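Local coordinates for Ice-binding protein (Colwellia, PDB 3WP9) that binds to the surface of ice crystals, inhibiting their growth and their recrystallization into larger grains, which may protect membranes from freezing injury, at residues A[8-13]-A[71-76]; A[55-60]-A[65-70]; A[79-84]-A[182-187]; A[189-194]-A[199-204]. All coordinates share one frame; numbering follows the deposited sequence.

Contact 1 (A[8-13]-A[71-76]); sequences LGEAGT and PYLLEL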
# COMPACT_ATOMS: atom_id res chain seq x y z
N LEU A 8 -11.72 4.26 0.09
CA LEU A 8 -10.51 4.97 -0.41
C LEU A 8 -10.86 6.16 -1.29
O LEU A 8 -10.01 6.95 -1.65
CB LEU A 8 -9.59 3.96 -1.18
CG LEU A 8 -9.13 2.74 -0.41
CD1 LEU A 8 -8.26 1.95 -1.42
CD2 LEU A 8 -8.37 3.15 0.87
N GLY A 9 -12.13 6.35 -1.65
CA GLY A 9 -12.41 7.46 -2.55
C GLY A 9 -11.60 7.47 -3.84
O GLY A 9 -11.41 6.40 -4.48
N GLU A 10 -11.11 8.66 -4.23
CA GLU A 10 -10.41 8.85 -5.51
C GLU A 10 -9.00 8.22 -5.39
O GLU A 10 -8.40 7.87 -6.44
CB GLU A 10 -10.29 10.34 -5.87
CG GLU A 10 -11.60 11.00 -6.27
CD GLU A 10 -12.41 10.19 -7.28
OE1 GLU A 10 -11.85 9.53 -8.18
OE2 GLU A 10 -13.64 10.22 -7.18
N ALA A 11 -8.56 8.01 -4.14
CA ALA A 11 -7.30 7.25 -3.91
C ALA A 11 -7.39 5.79 -4.37
O ALA A 11 -6.39 5.16 -4.77
CB ALA A 11 -6.83 7.39 -2.46
N GLY A 12 -8.61 5.26 -4.44
CA GLY A 12 -8.75 3.90 -4.77
C GLY A 12 -8.58 3.61 -6.25
O GLY A 12 -8.65 2.43 -6.63
N THR A 13 -8.36 4.65 -7.08
CA THR A 13 -8.09 4.49 -8.50
C THR A 13 -6.58 4.45 -8.75
O THR A 13 -6.13 4.17 -9.87
CB THR A 13 -8.71 5.60 -9.34
OG1 THR A 13 -8.30 6.85 -8.84
CG2 THR A 13 -10.23 5.56 -9.25
N PRO A 71 -4.21 18.24 -12.06
CA PRO A 71 -4.03 18.65 -10.67
C PRO A 71 -5.26 18.49 -9.83
O PRO A 71 -5.17 18.18 -8.63
CB PRO A 71 -3.61 20.12 -10.78
CG PRO A 71 -4.24 20.58 -12.07
CD PRO A 71 -4.02 19.38 -12.97
N TYR A 72 -6.45 18.68 -10.43
CA TYR A 72 -7.65 18.54 -9.59
C TYR A 72 -8.03 17.08 -9.16
O TYR A 72 -8.37 16.82 -8.00
CB TYR A 72 -8.81 19.34 -10.18
CG TYR A 72 -9.88 19.52 -9.15
CD1 TYR A 72 -9.71 20.45 -8.09
CD2 TYR A 72 -11.06 18.76 -9.20
CE1 TYR A 72 -10.70 20.62 -7.11
CE2 TYR A 72 -12.03 18.93 -8.24
CZ TYR A 72 -11.86 19.83 -7.20
OH TYR A 72 -12.82 19.98 -6.25
N LEU A 73 -7.96 16.15 -10.11
CA LEU A 73 -8.12 14.73 -9.87
C LEU A 73 -7.15 14.32 -8.76
O LEU A 73 -7.51 13.57 -7.85
CB LEU A 73 -7.81 13.93 -11.11
CG LEU A 73 -7.73 12.41 -10.88
CD1 LEU A 73 -8.84 11.81 -10.00
CD2 LEU A 73 -7.63 11.61 -12.17
N LEU A 74 -5.93 14.88 -8.84
CA LEU A 74 -4.92 14.48 -7.84
C LEU A 74 -5.18 15.04 -6.47
O LEU A 74 -4.96 14.39 -5.48
CB LEU A 74 -3.54 14.90 -8.30
CG LEU A 74 -2.94 13.90 -9.29
CD1 LEU A 74 -1.82 14.63 -10.02
CD2 LEU A 74 -2.47 12.56 -8.74
N GLU A 75 -5.68 16.26 -6.44
CA GLU A 75 -6.06 16.90 -5.20
C GLU A 75 -7.14 16.11 -4.48
O GLU A 75 -7.04 15.91 -3.27
CB GLU A 75 -6.62 18.28 -5.51
CG GLU A 75 -6.77 19.10 -4.23
CD GLU A 75 -7.34 20.48 -4.50
OE1 GLU A 75 -7.25 20.98 -5.66
OE2 GLU A 75 -7.87 21.07 -3.54
N LEU A 76 -8.15 15.64 -5.23
CA LEU A 76 -9.21 14.80 -4.68
C LEU A 76 -8.61 13.49 -4.16
O LEU A 76 -8.88 13.16 -3.01
CB LEU A 76 -10.32 14.50 -5.68
CG LEU A 76 -11.13 15.72 -6.16
CD1 LEU A 76 -12.16 15.24 -7.20
CD2 LEU A 76 -11.74 16.39 -4.96
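The 3-10 turn that begins at Glu10 draws up to the first turns of helix 71-89, with the CA atoms of Glu10 and Leu76 6.1 Å apart and no hydrogen bond running between the two segments. This is the surface edge where the N-terminal approach to a right-handed beta-helix meets the long helix that flanks it. Glu10 does nearly all the work on its side. Its CB is directed toward the helix, and its CG lies 3.8 Å from CB of Leu76; the two side chains run side by side in the same direction, so aliphatic part lies along aliphatic part. The glutamate chain then bends at chi2 (-47°), and the end of Leu73 reaches out so that its CD1 is 4.2 Å from Glu10 OE1. That leucine crosses the glutamate at about a right angle, a loose touch between a methyl and a carboxylate oxygen. The neighbourhood ties the turn down more firmly than this contact does: the backbone N of Glu10 donates to Asp80 further along the same helix, while Ala11 packs on Met81. Within the turn, the carbonyl of Glu10 accepts twice, from N of Thr13 and from its hydroxyl, and the side-chain bond is the shorter, with Thr13 OG1 2.6 Å from Glu10 O.

Contact 2 (A[55-60]-A[65-70]); sequences MYTVDS and PCSINS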
# COMPACT_ATOMS: atom_id res chain seq x y z
N MET A 55 -0.45 8.01 -15.72
CA MET A 55 0.45 8.67 -14.79
C MET A 55 -0.01 10.10 -14.72
O MET A 55 -0.00 10.78 -15.77
CB MET A 55 1.87 8.60 -15.37
CG MET A 55 2.93 9.13 -14.45
SD MET A 55 4.54 9.15 -15.32
CE MET A 55 4.88 7.42 -15.45
N TYR A 56 -0.42 10.56 -13.51
CA TYR A 56 -0.93 11.86 -13.33
C TYR A 56 0.01 12.74 -12.60
O TYR A 56 0.53 12.35 -11.51
CB TYR A 56 -2.22 11.72 -12.50
CG TYR A 56 -3.34 11.10 -13.30
CD1 TYR A 56 -3.97 11.82 -14.31
CD2 TYR A 56 -3.72 9.77 -13.08
CE1 TYR A 56 -4.98 11.23 -15.08
CE2 TYR A 56 -4.75 9.18 -13.80
CZ TYR A 56 -5.34 9.90 -14.81
OH TYR A 56 -6.34 9.31 -15.54
N THR A 57 0.15 13.98 -13.09
CA THR A 57 0.92 15.01 -12.38
C THR A 57 0.16 16.31 -12.16
O THR A 57 -0.87 16.54 -12.83
CB THR A 57 2.28 15.27 -13.09
OG1 THR A 57 2.04 15.65 -14.45
CG2 THR A 57 3.09 13.94 -13.22
N VAL A 58 0.65 17.13 -11.23
CA VAL A 58 0.05 18.41 -10.99
C VAL A 58 0.34 19.43 -12.11
O VAL A 58 -0.33 20.46 -12.18
CB VAL A 58 0.45 18.97 -9.65
CG1 VAL A 58 0.16 17.96 -8.58
CG2 VAL A 58 1.94 19.38 -9.56
N ASP A 59 1.31 19.15 -13.00
CA ASP A 59 1.79 20.18 -13.91
C ASP A 59 2.28 19.46 -15.14
O ASP A 59 1.88 18.29 -15.38
CB ASP A 59 2.86 21.06 -13.22
CG ASP A 59 4.06 20.27 -12.71
OD1 ASP A 59 4.26 19.10 -13.10
OD2 ASP A 59 4.85 20.83 -11.92
N SER A 60 3.06 20.12 -15.98
CA SER A 60 3.41 19.43 -17.19
C SER A 60 4.90 19.03 -17.12
O SER A 60 5.50 18.73 -18.17
CB SER A 60 3.13 20.34 -18.38
OG SER A 60 3.89 21.53 -18.17
N PRO A 65 6.31 10.59 -22.80
CA PRO A 65 5.20 11.45 -23.26
C PRO A 65 3.89 11.30 -22.49
O PRO A 65 2.97 12.10 -22.69
CB PRO A 65 4.98 10.92 -24.67
CG PRO A 65 5.18 9.44 -24.50
CD PRO A 65 6.35 9.32 -23.59
N CYS A 66 3.81 10.27 -21.64
CA CYS A 66 2.55 9.74 -21.11
C CYS A 66 1.92 10.52 -19.96
O CYS A 66 0.73 10.36 -19.68
CB CYS A 66 2.78 8.31 -20.67
SG CYS A 66 3.78 8.25 -19.13
N SER A 67 2.66 11.38 -19.25
CA SER A 67 2.02 11.93 -18.06
C SER A 67 0.91 12.91 -18.43
O SER A 67 0.95 13.54 -19.50
CB SER A 67 3.01 12.56 -17.08
OG SER A 67 3.68 13.68 -17.66
N ILE A 68 -0.05 13.06 -17.50
CA ILE A 68 -1.28 13.84 -17.74
C ILE A 68 -1.40 14.91 -16.68
O ILE A 68 -1.33 14.64 -15.45
CB ILE A 68 -2.49 12.91 -17.71
CG1 ILE A 68 -2.39 11.94 -18.91
CG2 ILE A 68 -3.73 13.80 -17.73
CD1 ILE A 68 -3.09 10.61 -18.75
N ASN A 69 -1.43 16.15 -17.14
CA ASN A 69 -1.55 17.30 -16.25
C ASN A 69 -2.99 17.32 -15.71
O ASN A 69 -3.92 17.71 -16.41
CB ASN A 69 -1.23 18.58 -17.06
CG ASN A 69 -1.06 19.80 -16.19
OD1 ASN A 69 -1.57 19.85 -15.07
ND2 ASN A 69 -0.34 20.81 -16.70
N SER A 70 -3.16 16.83 -14.48
CA SER A 70 -4.49 16.63 -13.91
C SER A 70 -4.50 16.96 -12.42
O SER A 70 -4.78 16.05 -11.60
CB SER A 70 -4.93 15.18 -14.14
OG SER A 70 -6.31 15.05 -14.23
O HOH W 1 -0.40 8.37 -18.60
O HOH W 2 3.60 16.18 -16.68
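Two parallel strands, 55-57 and 67-69, pair here at one end of the long sheet of the beta-helix, with 67-69 as its outermost strand in the chain. Three backbone bonds join them. Ile68 N reaches Met55 O at 2.9 Å in a rather bent bond (140° at the hydrogen), whereas Thr57 N to Ile68 O, also 2.9 Å, is nearly straight. Ser70 N then meets Thr57 O at 2.8 Å, extending the pairing to the residue just before helix 71-89. Tyr56 and Ile68 point to the same face and lie side by side: CD1 of the ring is 3.9 Å from Ile68 CB, and its CE1 is similarly close to CG2. Ser70 CB approaches the same ring carbon, 3.5 Å from Tyr56 CD1, from the other side of the ring plane than Ile68 CB. The other face carries Met55, Thr57 and Ser67. Extended through chi1 and chi2 and bent only at chi3 (-70°), Met55 lays its CE 3.9 Å from SG of Cys66, which is disulfide-bonded to Cys48. A water donates to both Thr57 OG1 and Ser67 OG, and Ser67 OG is also bonded to Pro63 O. Beyond the strand, Asp59 OD2 is hydrogen-bonded to Thr40 OG1, an ice-binding position by similarity. Strand 33-36 continues the sheet beside 55-57, through backbone bonds between Tyr56 and Val34, while Leu73 and Leu74 of helix 71-89 pack on Tyr56.

Contact 3 (A[79-84]-A[182-187]); sequences SDMGIA and IVLSKT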
# COMPACT_ATOMS: atom_id res chain seq x y z
N SER A 79 -6.57 14.00 -1.01
CA SER A 79 -7.57 14.22 0.08
C SER A 79 -8.19 12.94 0.60
O SER A 79 -8.20 12.68 1.80
CB SER A 79 -8.73 15.07 -0.48
OG SER A 79 -8.31 16.40 -0.37
N ASP A 80 -8.73 12.12 -0.32
CA ASP A 80 -9.38 10.80 0.03
C ASP A 80 -8.38 9.83 0.67
O ASP A 80 -8.75 8.98 1.50
CB ASP A 80 -10.01 10.17 -1.20
CG ASP A 80 -11.30 10.90 -1.61
OD1 ASP A 80 -11.79 11.62 -0.72
OD2 ASP A 80 -11.74 10.75 -2.79
N MET A 81 -7.10 9.96 0.28
CA MET A 81 -6.06 9.10 0.89
C MET A 81 -5.93 9.51 2.37
O MET A 81 -5.84 8.63 3.26
CB MET A 81 -4.72 9.24 0.18
CG MET A 81 -3.56 8.77 1.10
SD MET A 81 -1.95 8.74 0.28
CE MET A 81 -1.64 10.50 -0.10
N GLY A 82 -5.97 10.81 2.66
CA GLY A 82 -5.85 11.20 4.08
C GLY A 82 -7.08 10.87 4.93
O GLY A 82 -6.92 10.47 6.09
N ILE A 83 -8.26 10.98 4.33
CA ILE A 83 -9.49 10.53 4.93
C ILE A 83 -9.42 9.02 5.21
O ILE A 83 -9.77 8.59 6.31
CB ILE A 83 -10.73 10.88 4.00
CG1 ILE A 83 -10.89 12.42 3.95
CG2 ILE A 83 -11.99 10.12 4.45
CD1 ILE A 83 -11.64 12.95 2.74
N ALA A 84 -8.95 8.22 4.23
CA ALA A 84 -8.77 6.76 4.43
C ALA A 84 -7.85 6.40 5.57
O ALA A 84 -8.15 5.50 6.42
CB ALA A 84 -8.34 6.06 3.17
N ILE A 182 -3.59 -2.82 1.28
CA ILE A 182 -3.64 -1.41 1.03
C ILE A 182 -2.74 -0.78 2.06
O ILE A 182 -2.99 -0.85 3.23
CB ILE A 182 -5.12 -0.89 1.14
CG1 ILE A 182 -6.06 -1.71 0.16
CG2 ILE A 182 -5.19 0.63 0.92
CD1 ILE A 182 -5.79 -1.61 -1.29
N VAL A 183 -1.64 -0.12 1.64
CA VAL A 183 -0.73 0.55 2.59
C VAL A 183 -1.05 2.03 2.61
O VAL A 183 -0.91 2.74 1.58
CB VAL A 183 0.72 0.35 2.20
CG1 VAL A 183 1.69 0.85 3.26
CG2 VAL A 183 0.98 -1.15 2.00
N LEU A 184 -1.60 2.41 3.75
CA LEU A 184 -1.90 3.87 4.10
C LEU A 184 -0.79 4.30 5.03
O LEU A 184 -0.81 4.11 6.24
CB LEU A 184 -3.27 4.00 4.76
CG LEU A 184 -4.34 3.69 3.71
CD1 LEU A 184 -5.55 3.21 4.51
CD2 LEU A 184 -4.66 4.92 2.83
N SER A 185 0.31 4.78 4.44
CA SER A 185 1.49 5.15 5.25
C SER A 185 1.47 6.65 5.51
O SER A 185 1.24 7.42 4.58
CB SER A 185 2.80 4.88 4.45
OG SER A 185 3.92 5.19 5.27
N LYS A 186 1.78 7.01 6.72
CA LYS A 186 1.85 8.45 7.07
C LYS A 186 3.09 9.08 6.47
O LYS A 186 3.16 10.32 6.29
CB LYS A 186 1.81 8.60 8.59
CG LYS A 186 1.86 10.07 9.06
CD LYS A 186 0.54 10.60 9.58
CE LYS A 186 -0.40 10.85 8.42
NZ LYS A 186 -1.49 11.88 8.61
N THR A 187 4.13 8.27 6.33
CA THR A 187 5.35 8.83 5.74
C THR A 187 5.68 8.05 4.46
O THR A 187 4.81 8.05 3.51
CB THR A 187 6.60 8.93 6.69
OG1 THR A 187 7.04 7.66 7.11
CG2 THR A 187 6.28 9.75 8.00
O HOH W 3 -4.17 11.36 7.06
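This is a small, buried apolar contact between the long flanking helix and the sheet of the beta-helix that it lies against, centred on one leucine of strand 182-185. Leu184 has its CB directed toward the helix and meets two residues one turn apart, Met81 and Ala84. Its two methyls divide the work. CD2 is 3.9 Å from Ala84 CB and the same 3.9 Å from the carbonyl oxygen of Met81, so it sits against the helix backbone as well as its side chains; CG of Met81 is a little further from it, at 4.4 Å. CD1 instead approaches the carbonyl of Ala84, 4.0 Å from its oxygen. Consistent with the short side chain of Ala84, Leu184 thus touches the backbone too. Met81 leaves the helix with CG anti to its own backbone N (chi1 160°) and stays extended through chi2, which carries its far end past Leu184 toward strand 200-203. At the margin a water joins the two segments, donating to Gly82 O and accepting from Lys186 NZ, with its oxygen 3.1 Å from that nitrogen. Lys186 also makes a cation-pi contact with Tyr85, the residue after Ala84 in the helix. Around this point Leu184 and Met81 both pack on Leu202 of strand 200-203, the neighbour of 182-185 on one side; strand 163-167, bonded through Ile163 and Trp165, lies on the other, and Leu8 of the N-terminal loop covers Ala84.

Contact 4 (A[189-194]-A[199-204]); sequences ISVNTG and GRLLAQ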
# COMPACT_ATOMS: atom_id res chain seq x y z
N ILE A 189 6.97 4.91 1.81
CA ILE A 189 6.86 3.47 1.56
C ILE A 189 8.05 3.10 0.71
O ILE A 189 8.19 3.65 -0.39
CB ILE A 189 5.51 3.05 0.88
CG1 ILE A 189 4.31 3.44 1.74
CG2 ILE A 189 5.52 1.53 0.53
CD1 ILE A 189 2.99 3.41 0.93
N SER A 190 8.90 2.16 1.21
CA SER A 190 10.08 1.76 0.48
C SER A 190 9.89 0.28 0.15
O SER A 190 9.61 -0.50 1.07
CB SER A 190 11.33 1.95 1.43
OG SER A 190 12.45 1.30 0.91
N VAL A 191 10.15 -0.05 -1.13
CA VAL A 191 9.98 -1.46 -1.56
C VAL A 191 11.37 -1.84 -2.18
O VAL A 191 11.82 -1.17 -3.07
CB VAL A 191 8.87 -1.57 -2.59
CG1 VAL A 191 8.55 -3.06 -2.77
CG2 VAL A 191 7.62 -0.89 -2.08
N ASN A 192 12.03 -2.83 -1.62
CA ASN A 192 13.37 -3.20 -2.07
C ASN A 192 13.38 -4.22 -3.23
O ASN A 192 12.27 -4.76 -3.66
CB ASN A 192 14.23 -3.56 -0.86
CG ASN A 192 14.85 -2.32 -0.22
OD1 ASN A 192 14.66 -1.19 -0.68
ND2 ASN A 192 15.67 -2.56 0.82
N THR A 193 14.55 -4.50 -3.72
CA THR A 193 14.74 -5.14 -5.04
C THR A 193 13.91 -6.42 -5.22
O THR A 193 13.99 -7.35 -4.38
CB THR A 193 16.21 -5.58 -5.11
OG1 THR A 193 17.04 -4.41 -4.89
CG2 THR A 193 16.55 -6.23 -6.45
N GLY A 194 13.15 -6.43 -6.32
CA GLY A 194 12.50 -7.67 -6.74
C GLY A 194 11.20 -8.03 -6.09
O GLY A 194 10.49 -9.00 -6.53
N GLY A 199 -1.67 -4.75 -4.29
CA GLY A 199 -2.10 -3.76 -3.35
C GLY A 199 -2.03 -2.37 -3.87
O GLY A 199 -1.93 -2.15 -5.08
N ARG A 200 -2.16 -1.44 -2.94
CA ARG A 200 -2.02 -0.04 -3.29
C ARG A 200 -1.04 0.61 -2.27
O ARG A 200 -1.09 0.36 -1.10
CB ARG A 200 -3.41 0.67 -3.22
CG ARG A 200 -4.41 0.05 -4.21
CD ARG A 200 -5.74 0.84 -4.16
NE ARG A 200 -6.76 0.08 -4.96
CZ ARG A 200 -6.81 0.07 -6.30
NH1 ARG A 200 -5.99 0.79 -7.08
NH2 ARG A 200 -7.76 -0.68 -6.88
N LEU A 201 -0.15 1.43 -2.83
CA LEU A 201 0.85 2.12 -2.02
C LEU A 201 0.50 3.58 -1.97
O LEU A 201 0.66 4.29 -2.99
CB LEU A 201 2.24 1.93 -2.67
CG LEU A 201 2.68 0.44 -2.82
CD1 LEU A 201 4.08 0.42 -3.45
CD2 LEU A 201 2.67 -0.35 -1.50
N LEU A 202 -0.09 3.96 -0.83
CA LEU A 202 -0.69 5.29 -0.62
C LEU A 202 0.09 5.98 0.48
O LEU A 202 -0.17 5.83 1.66
CB LEU A 202 -2.22 5.14 -0.27
CG LEU A 202 -3.00 4.26 -1.28
CD1 LEU A 202 -4.46 4.05 -0.82
CD2 LEU A 202 -2.89 4.67 -2.73
N ALA A 203 1.08 6.78 0.07
CA ALA A 203 1.99 7.42 1.04
C ALA A 203 1.80 8.90 1.18
O ALA A 203 1.64 9.60 0.17
CB ALA A 203 3.40 7.18 0.52
N GLN A 204 1.84 9.37 2.39
CA GLN A 204 1.77 10.80 2.58
C GLN A 204 3.09 11.53 2.40
O GLN A 204 3.09 12.78 2.49
CB GLN A 204 1.09 11.12 3.90
CG GLN A 204 -0.40 10.76 3.73
CD GLN A 204 -1.21 10.97 4.95
OE1 GLN A 204 -1.05 11.99 5.63
NE2 GLN A 204 -2.08 9.98 5.28
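Ile189 reaches across the interior of the right-handed beta-helix, from strand 189-191 in one sheet to strand 200-203 in another; between them the chain passes through strand 196-198 and turns a corner at Gly199. From CB, which points at the opposite strand, the side chain forks. CG2 goes toward Leu201 and lies 4.0 Å from its CD2. The other branch leaves anti to the carbonyl carbon (chi1 -60°), and its CG1 rests 4.0 Å from Ala203 CB. Beyond it, with chi2 nearly extended at 164°, CD1 arrives among three residues: Ala203 CB at 3.8 Å, Leu201 CB at 4.0 Å and, nearest of all, the backbone N of Leu202, 3.6 Å from Ile189 CD1. The isoleucine tip therefore lies against the strand backbone between two inward-pointing residues, while the CB of Leu202 points away from strand 189-191. No hydrogen bond links the two segments; both strands bond to other coils, as Ile189 does to Ala206 and Thr208. Past the strand, Thr193 and Gly194 begin a T-A/G-X-T/N motif assigned to ice binding by similarity, outside this packing. Val191 adds a second apolar touch, crossing Leu201 obliquely with its CG2 4.0 Å from Leu201 CD1.

In the fold
From the N terminus, contact 1 closes the first long loop, bringing 8-13 to the start of helix 71-89; contact 2 is nested inside that loop and pairs the two strands just before the helix. Further along the same helix, contact 3 opens after contact 1 has closed; its segments lie 98 positions apart, across the end of the helix and several beta-helix coils. Contact 4 follows in series as a short local closure across the interior. Contacts 3 and 4 meet where strands 182-185 and 200-203 bond as neighbours, and Arg200 of contact 4 packs against Gly12 of contact 1. Together they tie the helix, the N-terminal turn and two sheets into one body.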